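PDB 6GNA: thioredoxin reductase from Clostridium acetobutylicum ATCC 824, which probably passes electrons from reduced ferredoxin through its bound FAD to a redox-active disulfide and on to thioredoxin, without using a pyridine nucleotide. Local coordinates for residues Pro48-Tyr53 and Tyr57-Ala62; Ile33-Ser38 and Asp101-Ser106. One frame throughout, in Å; residues are numbered along the deposited sequence. Where two conformers were deposited one is given.

Interaction 1 of 2, residues Pro48-Tyr53 and Tyr57-Ala62. With FAD (flavin-adenine dinucleotide), chain B.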
ATOM      1  N   PRO A  48     -21.174   2.907   2.947  0.57 26.39           N
ATOM      2  CA  PRO A  48     -21.974   3.759   3.853  0.57 32.85           C
ATOM      3  C   PRO A  48     -21.209   4.679   4.815  0.57 51.52           C
ATOM      4  O   PRO A  48     -21.313   5.905   4.691  0.57 32.54           O
ATOM      5  CB  PRO A  48     -22.845   2.747   4.610  0.57 42.24           C
ATOM      6  CG  PRO A  48     -22.089   1.465   4.542  0.57 34.52           C
ATOM      7  CD  PRO A  48     -21.296   1.476   3.273  0.57 36.67           C
ATOM      8  N   VAL A  49     -20.527   4.124   5.825  1.00 32.50           N
ATOM      9  CA  VAL A  49     -19.560   4.837   6.647  1.00 31.98           C
ATOM     10  C   VAL A  49     -18.225   4.118   6.524  1.00 31.21           C
ATOM     11  O   VAL A  49     -18.181   2.887   6.523  1.00 30.49           O
ATOM     12  CB  VAL A  49     -20.031   4.897   8.107  1.00 27.70           C
ATOM     13  CG1 VAL A  49     -20.232   3.493   8.658  1.00 63.20           C
ATOM     14  CG2 VAL A  49     -19.040   5.691   8.957  1.00 32.66           C
ATOM     15  N   ILE A  50     -17.134   4.880   6.425  1.00 24.11           N
ATOM     16  CA  ILE A  50     -15.787   4.329   6.283  1.00 21.97           C
ATOM     17  C   ILE A  50     -14.967   4.808   7.466  1.00 23.62           C
ATOM     18  O   ILE A  50     -14.783   6.018   7.649  1.00 23.50           O
ATOM     19  CB  ILE A  50     -15.129   4.773   4.970  1.00 20.82           C
ATOM     20  CG1 ILE A  50     -15.970   4.310   3.782  1.00 25.18           C
ATOM     21  CG2 ILE A  50     -13.678   4.261   4.880  1.00 21.26           C
ATOM     22  CD1 ILE A  50     -15.666   5.060   2.519  1.00 23.69           C
ATOM     23  N   ASN A  51     -14.455   3.867   8.254  1.00 23.13           N
ATOM     24  CA  ASN A  51     -13.655   4.192   9.425  1.00 21.74           C
ATOM     25  C   ASN A  51     -12.217   3.712   9.349  1.00 22.66           C
ATOM     26  O   ASN A  51     -11.465   3.931  10.300  1.00 22.64           O
ATOM     27  CB  ASN A  51     -14.308   3.639  10.697  1.00 26.89           C
ATOM     28  CG  ASN A  51     -15.663   4.242  10.947  1.00 29.33           C
ATOM     29  OD1 ASN A  51     -15.869   5.428  10.704  1.00 29.54           O
ATOM     30  ND2 ASN A  51     -16.593   3.436  11.438  1.00 38.27           N
ATOM     31  N   ASN A  52     -11.805   3.079   8.255  1.00 20.25           N
ATOM     32  CA  ASN A  52     -10.452   2.558   8.137  1.00 19.39           C
ATOM     33  C   ASN A  52      -9.680   3.222   7.011  1.00 18.42           C
ATOM     34  O   ASN A  52      -8.748   2.615   6.470  1.00 20.72           O
ATOM     35  CB  ASN A  52     -10.472   1.038   7.981  1.00 22.34           C
ATOM     36  CG  ASN A  52     -11.054   0.601   6.662  1.00 23.06           C
ATOM     37  OD1 ASN A  52     -11.620   1.398   5.927  1.00 21.71           O
ATOM     38  ND2 ASN A  52     -10.877  -0.682   6.334  1.00 28.84           N
ATOM     39  N   TYR A  53     -10.043   4.434   6.636  1.00 21.33           N
ATOM     40  CA  TYR A  53      -9.225   5.265   5.761  1.00 21.60           C
ATOM     41  C   TYR A  53      -8.649   6.390   6.620  1.00 18.46           C
ATOM     42  O   TYR A  53      -9.361   7.334   6.988  1.00 19.97           O
ATOM     43  CB  TYR A  53     -10.031   5.775   4.573  1.00 23.94           C
ATOM     44  CG  TYR A  53      -9.178   6.377   3.485  1.00 22.49           C
ATOM     45  CD1 TYR A  53      -8.639   5.601   2.501  1.00 29.04           C
ATOM     46  CD2 TYR A  53      -8.977   7.754   3.412  1.00 26.18           C
ATOM     47  CE1 TYR A  53      -7.854   6.144   1.497  1.00 24.81           C
ATOM     48  CE2 TYR A  53      -8.185   8.325   2.404  1.00 26.59           C
ATOM     49  CZ  TYR A  53      -7.626   7.484   1.436  1.00 27.74           C
ATOM     50  OH  TYR A  53      -6.828   7.898   0.378  1.00 27.48           O
ATOM     51  N   TYR A  57     -11.952   9.555   9.429  1.00 25.98           N
ATOM     52  CA  TYR A  57     -12.860   8.772  10.259  1.00 25.28           C
ATOM     53  C   TYR A  57     -14.308   9.212  10.084  1.00 25.92           C
ATOM     54  O   TYR A  57     -14.626  10.407  10.136  1.00 28.08           O
ATOM     55  CB  TYR A  57     -12.460   8.908  11.726  1.00 28.42           C
ATOM     56  CG  TYR A  57     -13.399   8.191  12.658  1.00 26.32           C
ATOM     57  CD1 TYR A  57     -13.269   6.834  12.881  1.00 27.95           C
ATOM     58  CD2 TYR A  57     -14.427   8.868  13.307  1.00 31.34           C
ATOM     59  CE1 TYR A  57     -14.125   6.163  13.741  1.00 31.32           C
ATOM     60  CE2 TYR A  57     -15.291   8.207  14.159  1.00 37.41           C
ATOM     61  CZ  TYR A  57     -15.136   6.850  14.367  1.00 33.04           C
ATOM     62  OH  TYR A  57     -15.996   6.183  15.206  1.00 47.36           O
ATOM     63  N   GLY A  58     -15.191   8.229   9.888  1.00 26.33           N
ATOM     64  CA  GLY A  58     -16.620   8.481   9.838  1.00 28.17           C
ATOM     65  C   GLY A  58     -17.124   9.042   8.533  1.00 26.60           C
ATOM     66  O   GLY A  58     -18.304   9.416   8.444  1.00 29.06           O
ATOM     67  N   ILE A  59     -16.276   9.113   7.510  1.00 25.18           N
ATOM     68  CA  ILE A  59     -16.703   9.664   6.233  1.00 27.62           C
ATOM     69  C   ILE A  59     -17.625   8.685   5.519  1.00 26.30           C
ATOM     70  O   ILE A  59     -17.512   7.462   5.655  1.00 28.54           O
ATOM     71  CB  ILE A  59     -15.460  10.011   5.391  1.00 25.28           C
ATOM     72  CG1 ILE A  59     -15.837  10.909   4.221  1.00 23.08           C
ATOM     73  CG2 ILE A  59     -14.746   8.749   4.889  1.00 23.12           C
ATOM     74  CD1 ILE A  59     -14.635  11.573   3.608  1.00 24.89           C
ATOM     75  N   ARG A  60     -18.567   9.228   4.768  1.00 27.55           N
ATOM     76  CA  ARG A  60     -19.426   8.421   3.922  1.00 27.94           C
ATOM     77  C   ARG A  60     -18.756   8.213   2.567  1.00 24.00           C
ATOM     78  O   ARG A  60     -17.983   9.057   2.110  1.00 26.16           O
ATOM     79  CB  ARG A  60     -20.770   9.127   3.740  1.00 31.49           C
ATOM     80  CG  ARG A  60     -21.448   9.464   5.064  1.00 36.80           C
ATOM     81  CD  ARG A  60     -22.362  10.679   4.982  1.00 58.15           C
ATOM     82  NE  ARG A  60     -23.594  10.418   4.251  1.00 59.38           N
ATOM     83  CZ  ARG A  60     -24.640  11.241   4.236  1.00 81.21           C
ATOM     84  NH1 ARG A  60     -25.725  10.927   3.542  1.00 61.87           N
ATOM     85  NH2 ARG A  60     -24.605  12.378   4.920  1.00 47.41           N
ATOM     86  N   GLY A  61     -19.079   7.089   1.922  1.00 27.54           N
ATOM     87  CA  GLY A  61     -18.448   6.751   0.654  1.00 27.46           C
ATOM     88  C   GLY A  61     -18.547   7.855  -0.382  1.00 25.62           C
ATOM     89  O   GLY A  61     -17.565   8.195  -1.045  1.00 26.03           O
ATOM     90  N   ALA A  62     -19.748   8.404  -0.571  1.00 28.20           N
ATOM     91  CA  ALA A  62     -19.920   9.481  -1.544  1.00 29.87           C
ATOM     92  C   ALA A  62     -19.186  10.753  -1.134  1.00 27.26           C
ATOM     93  O   ALA A  62     -18.787  11.545  -1.999  1.00 27.93           O
ATOM     94  CB  ALA A  62     -21.404   9.774  -1.752  1.00 29.64           C
TER
HETATM   95  PA  FAD B 300     -12.439  -0.079  -7.930  1.00 17.29           P
HETATM   96  O1A FAD B 300     -12.808   0.765  -6.736  1.00 18.32           O
HETATM   97  O2A FAD B 300     -13.354  -1.203  -8.350  1.00 19.55           O
HETATM   98  O5B FAD B 300     -12.221   0.889  -9.194  1.00 16.60           O
HETATM   99  C5B FAD B 300     -12.290   0.368 -10.515  1.00 20.64           C
HETATM  100  C4B FAD B 300     -12.748   1.453 -11.477  1.00 20.26           C
HETATM  101  O4B FAD B 300     -12.107   1.274 -12.742  1.00 21.29           O
HETATM  102  C3B FAD B 300     -14.247   1.378 -11.714  1.00 22.93           C
HETATM  103  O3B FAD B 300     -14.822   2.686 -11.712  1.00 25.88           O
HETATM  104  C2B FAD B 300     -14.383   0.743 -13.079  1.00 22.58           C
HETATM  105  O2B FAD B 300     -15.530   1.219 -13.787  1.00 26.21           O
HETATM  106  C1B FAD B 300     -13.088   1.133 -13.770  1.00 20.83           C
HETATM  107  N9A FAD B 300     -12.680   0.099 -14.744  1.00 19.11           N
HETATM  108  C8A FAD B 300     -12.470  -1.205 -14.483  1.00 20.38           C
HETATM  109  N7A FAD B 300     -12.107  -1.863 -15.613  1.00 20.78           N
HETATM  110  C5A FAD B 300     -12.086  -0.970 -16.617  1.00 19.12           C
HETATM  111  C6A FAD B 300     -11.788  -0.992 -18.065  1.00 19.69           C
HETATM  112  N6A FAD B 300     -11.429  -2.140 -18.686  1.00 19.84           N
HETATM  113  N1A FAD B 300     -11.888   0.171 -18.743  1.00 19.14           N
HETATM  114  C2A FAD B 300     -12.242   1.324 -18.147  1.00 21.41           C
HETATM  115  N3A FAD B 300     -12.524   1.412 -16.836  1.00 21.65           N
HETATM  116  C4A FAD B 300     -12.466   0.322 -16.038  1.00 19.14           C
HETATM  117  N1  FAD B 300     -12.773  -0.763   1.670  1.00 20.20           N
HETATM  118  C2  FAD B 300     -12.279  -0.201   2.801  1.00 20.32           C
HETATM  119  O2  FAD B 300     -11.041  -0.147   2.951  1.00 20.67           O
HETATM  120  N3  FAD B 300     -13.063   0.303   3.771  1.00 20.30           N
HETATM  121  C4  FAD B 300     -14.398   0.283   3.682  1.00 21.67           C
HETATM  122  O4  FAD B 300     -15.106   0.756   4.596  1.00 23.78           O
HETATM  123  C4X FAD B 300     -15.020  -0.315   2.477  1.00 21.38           C
HETATM  124  N5  FAD B 300     -16.360  -0.370   2.318  1.00 23.64           N
HETATM  125  C5X FAD B 300     -16.902  -0.920   1.209  1.00 24.23           C
HETATM  126  C6  FAD B 300     -18.283  -0.964   1.070  1.00 25.34           C
HETATM  127  C7  FAD B 300     -18.852  -1.526  -0.066  1.00 26.72           C
HETATM  128  C7M FAD B 300     -20.350  -1.575  -0.216  1.00 27.33           C
HETATM  129  C8  FAD B 300     -17.983  -2.082  -1.135  1.00 24.31           C
HETATM  130  C8M FAD B 300     -18.596  -2.693  -2.367  1.00 25.33           C
HETATM  131  C9  FAD B 300     -16.602  -2.038  -0.998  1.00 22.01           C
HETATM  132  C9A FAD B 300     -16.030  -1.477   0.135  1.00 22.61           C
HETATM  133  N10 FAD B 300     -14.629  -1.440   0.286  1.00 20.78           N
HETATM  134  C10 FAD B 300     -14.101  -0.842   1.445  1.00 20.81           C
HETATM  135  C1' FAD B 300     -13.744  -1.969  -0.755  1.00 19.03           C
HETATM  136  C2' FAD B 300     -13.130  -0.823  -1.542  1.00 19.72           C
HETATM  137  O2' FAD B 300     -14.185  -0.101  -2.183  1.00 20.28           O
HETATM  138  C3' FAD B 300     -12.160  -1.348  -2.593  1.00 19.08           C
HETATM  139  O3' FAD B 300     -11.084  -2.040  -1.955  1.00 19.12           O
HETATM  140  C4' FAD B 300     -11.600  -0.209  -3.431  1.00 18.44           C
HETATM  141  O4' FAD B 300     -12.675   0.484  -4.076  1.00 19.23           O
HETATM  142  C5' FAD B 300     -10.618  -0.735  -4.470  1.00 16.32           C
HETATM  143  O5' FAD B 300     -10.446   0.263  -5.468  1.00 16.51           O
HETATM  144  P   FAD B 300      -9.761  -0.062  -6.882  1.00 17.06           P
HETATM  145  O1P FAD B 300      -9.374   1.247  -7.524  1.00 18.12           O
HETATM  146  O2P FAD B 300      -8.731  -1.154  -6.741  1.00 17.62           O
HETATM  147  O3P FAD B 300     -10.974  -0.722  -7.716  1.00 17.33           O
HETATM  148  O   HOH W   1     -23.653   7.518   3.784  1.00 44.59           O
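Ile50 meets Ile59 and Gly61 where the loop that carries it turns back on itself just ahead of helix 61-74. The backbone N of Ile50 donates to Ile59 O over 2.7 Å, and the donor lies nearly on the line of the carbonyl. The return bonds from Gly58 N and Ile59 N to Ile50 O are weak. With CG1 of Ile50 anti to its carbonyl carbon (chi1 -59°), CD1 extends to Gly61 CA, 3.8 Å away in the first turn of the helix, while CB packs on Ile59 CG2. The same side chain borders the flavin, its CG1 lying 3.7 Å from FAD O4; Tyr266 and Leu64 also touch it.

Nearer the surface, Asn51 brings OD1 over one face of the Tyr57 ring, its amide plane 21° from that of the ring. Asn51 OD1 sits 3.5 Å above that ring, displaced toward its rim at CE1, and also accepts a weak bond from Gly58 N. The Tyr57 ring meets His71 of the second subunit edge-to-face.

At the other end, in one of the two conformers of Pro48, a water joins Pro48 O to Arg60 NE, and Arg60 CA makes a CH...O contact with the same carbonyl. Next to Asn51, the amide of Asn52 turns to the flavin, and FAD N3 donates to Asn52 OD1 over 2.8 Å, at an N-H...O angle of 171°. The folded loop thus meets the pyrimidine end of the flavin in two ways, with an acceptor for N3-H from Asn52 and an apolar flank beside O4 from Ile50.

Interaction 2 of 2, residues Ile33-Ser38 and Asp101-Ser106. With FAD (flavin-adenine dinucleotide), chain B.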
ATOM      1  N   ILE A  33      -2.720   9.401 -19.081  1.00 23.36           N
ATOM      2  CA  ILE A  33      -4.146   9.306 -19.380  1.00 23.06           C
ATOM      3  C   ILE A  33      -4.747   8.291 -18.423  1.00 20.84           C
ATOM      4  O   ILE A  33      -4.148   7.241 -18.167  1.00 21.89           O
ATOM      5  CB  ILE A  33      -4.417   8.941 -20.860  1.00 23.19           C
ATOM      6  CG1 ILE A  33      -5.923   8.856 -21.147  1.00 24.35           C
ATOM      7  CG2 ILE A  33      -3.744   7.619 -21.249  1.00 22.32           C
ATOM      8  CD1 ILE A  33      -6.283   8.997 -22.618  1.00 23.99           C
ATOM      9  N   VAL A  34      -5.925   8.613 -17.892  1.00 21.07           N
ATOM     10  CA  VAL A  34      -6.629   7.767 -16.932  1.00 19.93           C
ATOM     11  C   VAL A  34      -7.954   7.368 -17.559  1.00 19.06           C
ATOM     12  O   VAL A  34      -8.778   8.234 -17.885  1.00 22.13           O
ATOM     13  CB  VAL A  34      -6.874   8.475 -15.592  1.00 20.09           C
ATOM     14  CG1 VAL A  34      -7.484   7.492 -14.588  1.00 22.23           C
ATOM     15  CG2 VAL A  34      -5.591   9.070 -15.055  1.00 23.55           C
ATOM     16  N   PHE A  35      -8.158   6.068 -17.748  1.00 18.74           N
ATOM     17  CA  PHE A  35      -9.406   5.541 -18.282  1.00 20.04           C
ATOM     18  C   PHE A  35     -10.302   5.097 -17.139  1.00 21.57           C
ATOM     19  O   PHE A  35      -9.818   4.555 -16.141  1.00 21.42           O
ATOM     20  CB  PHE A  35      -9.166   4.343 -19.196  1.00 20.91           C
ATOM     21  CG  PHE A  35      -8.353   4.665 -20.400  1.00 20.78           C
ATOM     22  CD1 PHE A  35      -8.941   5.270 -21.482  1.00 21.71           C
ATOM     23  CD2 PHE A  35      -7.004   4.376 -20.450  1.00 20.74           C
ATOM     24  CE1 PHE A  35      -8.199   5.571 -22.600  1.00 23.08           C
ATOM     25  CE2 PHE A  35      -6.258   4.673 -21.576  1.00 22.41           C
ATOM     26  CZ  PHE A  35      -6.860   5.281 -22.644  1.00 24.72           C
ATOM     27  N   GLY A  36     -11.600   5.317 -17.285  1.00 20.70           N
ATOM     28  CA  GLY A  36     -12.533   4.848 -16.281  1.00 23.42           C
ATOM     29  C   GLY A  36     -13.872   5.558 -16.363  1.00 22.07           C
ATOM     30  O   GLY A  36     -14.264   6.071 -17.410  1.00 26.46           O
ATOM     31  N   SER A  37     -14.555   5.543 -15.236  1.00 22.43           N
ATOM     32  CA  SER A  37     -15.910   6.039 -15.119  1.00 26.61           C
ATOM     33  C   SER A  37     -15.896   7.437 -14.540  1.00 28.09           C
ATOM     34  O   SER A  37     -15.025   7.802 -13.737  1.00 25.81           O
ATOM     35  CB  SER A  37     -16.728   5.125 -14.208  1.00 38.47           C
ATOM     36  OG  SER A  37     -18.011   5.679 -13.980  1.00 66.80           O
ATOM     37  N   SER A  38     -16.906   8.210 -14.968  1.00 35.36           N
ATOM     38  CA  SER A  38     -17.088   9.578 -14.500  1.00 40.02           C
ATOM     39  C   SER A  38     -17.213   9.634 -12.985  1.00 31.12           C
ATOM     40  O   SER A  38     -16.707  10.563 -12.351  1.00 36.92           O
ATOM     41  CB  SER A  38     -18.337  10.181 -15.152  1.00 49.24           C
ATOM     42  N   ASP A 101     -11.652   5.252 -29.114  1.00 33.14           N
ATOM     43  CA  ASP A 101     -10.412   5.356 -29.872  1.00 35.69           C
ATOM     44  C   ASP A 101      -9.333   4.404 -29.346  1.00 31.07           C
ATOM     45  O   ASP A 101      -9.450   3.806 -28.274  1.00 28.16           O
ATOM     46  CB  ASP A 101      -9.896   6.793 -29.832  1.00 37.61           C
ATOM     47  CG  ASP A 101     -10.805   7.753 -30.578  1.00 51.25           C
ATOM     48  OD1 ASP A 101     -11.362   7.351 -31.620  1.00 58.85           O
ATOM     49  OD2 ASP A 101     -10.966   8.902 -30.118  1.00 56.94           O
ATOM     50  N   THR A 102      -8.268   4.281 -30.135  1.00 32.29           N
ATOM     51  CA  THR A 102      -7.115   3.453 -29.819  1.00 31.10           C
ATOM     52  C   THR A 102      -5.990   4.356 -29.331  1.00 30.15           C
ATOM     53  O   THR A 102      -5.848   5.492 -29.790  1.00 36.52           O
ATOM     54  CB  THR A 102      -6.686   2.677 -31.074  1.00 32.12           C
ATOM     55  OG1 THR A 102      -7.731   1.766 -31.455  1.00 36.81           O
ATOM     56  CG2 THR A 102      -5.418   1.895 -30.831  1.00 38.09           C
ATOM     57  N   TYR A 103      -5.210   3.863 -28.374  1.00 28.31           N
ATOM     58  CA  TYR A 103      -4.128   4.636 -27.786  1.00 31.71           C
ATOM     59  C   TYR A 103      -2.872   3.785 -27.740  1.00 34.70           C
ATOM     60  O   TYR A 103      -2.924   2.558 -27.812  1.00 30.38           O
ATOM     61  CB  TYR A 103      -4.457   5.070 -26.353  1.00 28.65           C
ATOM     62  CG  TYR A 103      -5.723   5.882 -26.229  1.00 29.59           C
ATOM     63  CD1 TYR A 103      -6.966   5.268 -26.269  1.00 29.09           C
ATOM     64  CD2 TYR A 103      -5.680   7.265 -26.060  1.00 32.83           C
ATOM     65  CE1 TYR A 103      -8.133   5.996 -26.162  1.00 29.78           C
ATOM     66  CE2 TYR A 103      -6.852   8.010 -25.955  1.00 32.94           C
ATOM     67  CZ  TYR A 103      -8.074   7.366 -25.995  1.00 33.54           C
ATOM     68  OH  TYR A 103      -9.246   8.072 -25.888  1.00 35.91           O
ATOM     69  N   GLU A 104      -1.738   4.457 -27.630  1.00 30.13           N
ATOM     70  CA  GLU A 104      -0.474   3.804 -27.336  1.00 30.52           C
ATOM     71  C   GLU A 104       0.106   4.431 -26.080  1.00 27.95           C
ATOM     72  O   GLU A 104      -0.025   5.640 -25.856  1.00 30.83           O
ATOM     73  CB  GLU A 104       0.506   3.929 -28.500  1.00 35.78           C
ATOM     74  CG  GLU A 104       0.190   2.955 -29.618  1.00 41.90           C
ATOM     75  CD  GLU A 104       1.099   3.099 -30.816  1.00 44.28           C
ATOM     76  OE1 GLU A 104       2.114   3.820 -30.724  1.00 46.26           O
ATOM     77  OE2 GLU A 104       0.792   2.478 -31.855  1.00 50.36           O
ATOM     78  N   ALA A 105       0.727   3.601 -25.250  1.00 28.14           N
ATOM     79  CA  ALA A 105       1.344   4.078 -24.025  1.00 26.25           C
ATOM     80  C   ALA A 105       2.627   3.309 -23.752  1.00 28.81           C
ATOM     81  O   ALA A 105       2.717   2.111 -24.035  1.00 28.42           O
ATOM     82  CB  ALA A 105       0.389   3.955 -22.828  1.00 26.02           C
ATOM     83  N   SER A 106       3.622   4.004 -23.204  1.00 28.35           N
ATOM     84  CA  SER A 106       4.885   3.345 -22.899  1.00 28.01           C
ATOM     85  C   SER A 106       4.751   2.431 -21.687  1.00 30.99           C
ATOM     86  O   SER A 106       5.330   1.338 -21.654  1.00 30.46           O
ATOM     87  CB  SER A 106       5.973   4.394 -22.664  1.00 34.26           C
ATOM     88  OG  SER A 106       6.183   5.180 -23.825  1.00 40.62           O
TER
HETATM   89  PA  FAD B 300     -12.439  -0.079  -7.930  1.00 17.29           P
HETATM   90  O1A FAD B 300     -12.808   0.765  -6.736  1.00 18.32           O
HETATM   91  O2A FAD B 300     -13.354  -1.203  -8.350  1.00 19.55           O
HETATM   92  O5B FAD B 300     -12.221   0.889  -9.194  1.00 16.60           O
HETATM   93  C5B FAD B 300     -12.290   0.368 -10.515  1.00 20.64           C
HETATM   94  C4B FAD B 300     -12.748   1.453 -11.477  1.00 20.26           C
HETATM   95  O4B FAD B 300     -12.107   1.274 -12.742  1.00 21.29           O
HETATM   96  C3B FAD B 300     -14.247   1.378 -11.714  1.00 22.93           C
HETATM   97  O3B FAD B 300     -14.822   2.686 -11.712  1.00 25.88           O
HETATM   98  C2B FAD B 300     -14.383   0.743 -13.079  1.00 22.58           C
HETATM   99  O2B FAD B 300     -15.530   1.219 -13.787  1.00 26.21           O
HETATM  100  C1B FAD B 300     -13.088   1.133 -13.770  1.00 20.83           C
HETATM  101  N9A FAD B 300     -12.680   0.099 -14.744  1.00 19.11           N
HETATM  102  C8A FAD B 300     -12.470  -1.205 -14.483  1.00 20.38           C
HETATM  103  N7A FAD B 300     -12.107  -1.863 -15.613  1.00 20.78           N
HETATM  104  C5A FAD B 300     -12.086  -0.970 -16.617  1.00 19.12           C
HETATM  105  C6A FAD B 300     -11.788  -0.992 -18.065  1.00 19.69           C
HETATM  106  N6A FAD B 300     -11.429  -2.140 -18.686  1.00 19.84           N
HETATM  107  N1A FAD B 300     -11.888   0.171 -18.743  1.00 19.14           N
HETATM  108  C2A FAD B 300     -12.242   1.324 -18.147  1.00 21.41           C
HETATM  109  N3A FAD B 300     -12.524   1.412 -16.836  1.00 21.65           N
HETATM  110  C4A FAD B 300     -12.466   0.322 -16.038  1.00 19.14           C
HETATM  111  N1  FAD B 300     -12.773  -0.763   1.670  1.00 20.20           N
HETATM  112  C2  FAD B 300     -12.279  -0.201   2.801  1.00 20.32           C
HETATM  113  O2  FAD B 300     -11.041  -0.147   2.951  1.00 20.67           O
HETATM  114  N3  FAD B 300     -13.063   0.303   3.771  1.00 20.30           N
HETATM  115  C4  FAD B 300     -14.398   0.283   3.682  1.00 21.67           C
HETATM  116  O4  FAD B 300     -15.106   0.756   4.596  1.00 23.78           O
HETATM  117  C4X FAD B 300     -15.020  -0.315   2.477  1.00 21.38           C
HETATM  118  N5  FAD B 300     -16.360  -0.370   2.318  1.00 23.64           N
HETATM  119  C5X FAD B 300     -16.902  -0.920   1.209  1.00 24.23           C
HETATM  120  C6  FAD B 300     -18.283  -0.964   1.070  1.00 25.34           C
HETATM  121  C7  FAD B 300     -18.852  -1.526  -0.066  1.00 26.72           C
HETATM  122  C7M FAD B 300     -20.350  -1.575  -0.216  1.00 27.33           C
HETATM  123  C8  FAD B 300     -17.983  -2.082  -1.135  1.00 24.31           C
HETATM  124  C8M FAD B 300     -18.596  -2.693  -2.367  1.00 25.33           C
HETATM  125  C9  FAD B 300     -16.602  -2.038  -0.998  1.00 22.01           C
HETATM  126  C9A FAD B 300     -16.030  -1.477   0.135  1.00 22.61           C
HETATM  127  N10 FAD B 300     -14.629  -1.440   0.286  1.00 20.78           N
HETATM  128  C10 FAD B 300     -14.101  -0.842   1.445  1.00 20.81           C
HETATM  129  C1' FAD B 300     -13.744  -1.969  -0.755  1.00 19.03           C
HETATM  130  C2' FAD B 300     -13.130  -0.823  -1.542  1.00 19.72           C
HETATM  131  O2' FAD B 300     -14.185  -0.101  -2.183  1.00 20.28           O
HETATM  132  C3' FAD B 300     -12.160  -1.348  -2.593  1.00 19.08           C
HETATM  133  O3' FAD B 300     -11.084  -2.040  -1.955  1.00 19.12           O
HETATM  134  C4' FAD B 300     -11.600  -0.209  -3.431  1.00 18.44           C
HETATM  135  O4' FAD B 300     -12.675   0.484  -4.076  1.00 19.23           O
HETATM  136  C5' FAD B 300     -10.618  -0.735  -4.470  1.00 16.32           C
HETATM  137  O5' FAD B 300     -10.446   0.263  -5.468  1.00 16.51           O
HETATM  138  P   FAD B 300      -9.761  -0.062  -6.882  1.00 17.06           P
HETATM  139  O1P FAD B 300      -9.374   1.247  -7.524  1.00 18.12           O
HETATM  140  O2P FAD B 300      -8.731  -1.154  -6.741  1.00 17.62           O
HETATM  141  O3P FAD B 300     -10.974  -0.722  -7.716  1.00 17.33           O
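Phe35 and Tyr103 form an edge-to-face aromatic pair between two sheets of the FAD-binding, Rossmann-type domain of this disulfide oxidoreductase family. Strand 32-35 belongs to the parallel sheet and strand 102-105 to the smaller mixed sheet, and their side chains meet between the two backbones. The edge of Phe35 is presented to one face of Tyr103, with ring planes at 74° and centroids 4.9 Å apart. Phe35 CZ stands 3.6 Å above the tyrosine ring, displaced toward its rim on the CD1 side, and the neighbouring CE1 comes equally near Tyr103 CE1.

Ile33, two residues earlier on the same side of its strand, reaches the same ring at CE2, across the ring from the CD1-CE1 side that Phe35 meets, and from the same side of its plane. Its CG1 is anti to the backbone N (chi1 -180°), which carries Ile33 CD1 out to within 3.5 Å of Tyr103 CE2, where it approaches obliquely. The side chains of Ile33 and Tyr103 cross at about a right angle, and Ile33 CG1 also lies over a face of Phe35. All three residues are buried, and their contact is purely apolar packing; Thr98 and Glu5 pack against Tyr103 from the flanking strands of its own sheet.

Just past Phe35 the chain leaves the strand and reaches the cofactor: Gly36 CA lies 3.5 Å from N3A of the FAD adenine.

In the fold
Interactions 1 and 2 have centres 29 Å apart and nearest atoms about 11 Å apart, without touching. FAD connects them: interaction 2 lies by its adenine end and interaction 1 by its flavin ring. Along the chain, strand 32-35 comes first, then both segments of interaction 1, then strand 102-105. The loop fold at 48-62 falls within the excursion between the two strands of interaction 2. Interaction 2 joins the parallel and mixed sheets about 12 Å from the chain centre, centre to centre, and interaction 1 lies about 25 Å out, at the start of helix 61-74 beside the second subunit. Both belong to one FAD-binding region, at opposite ends of the extended dinucleotide.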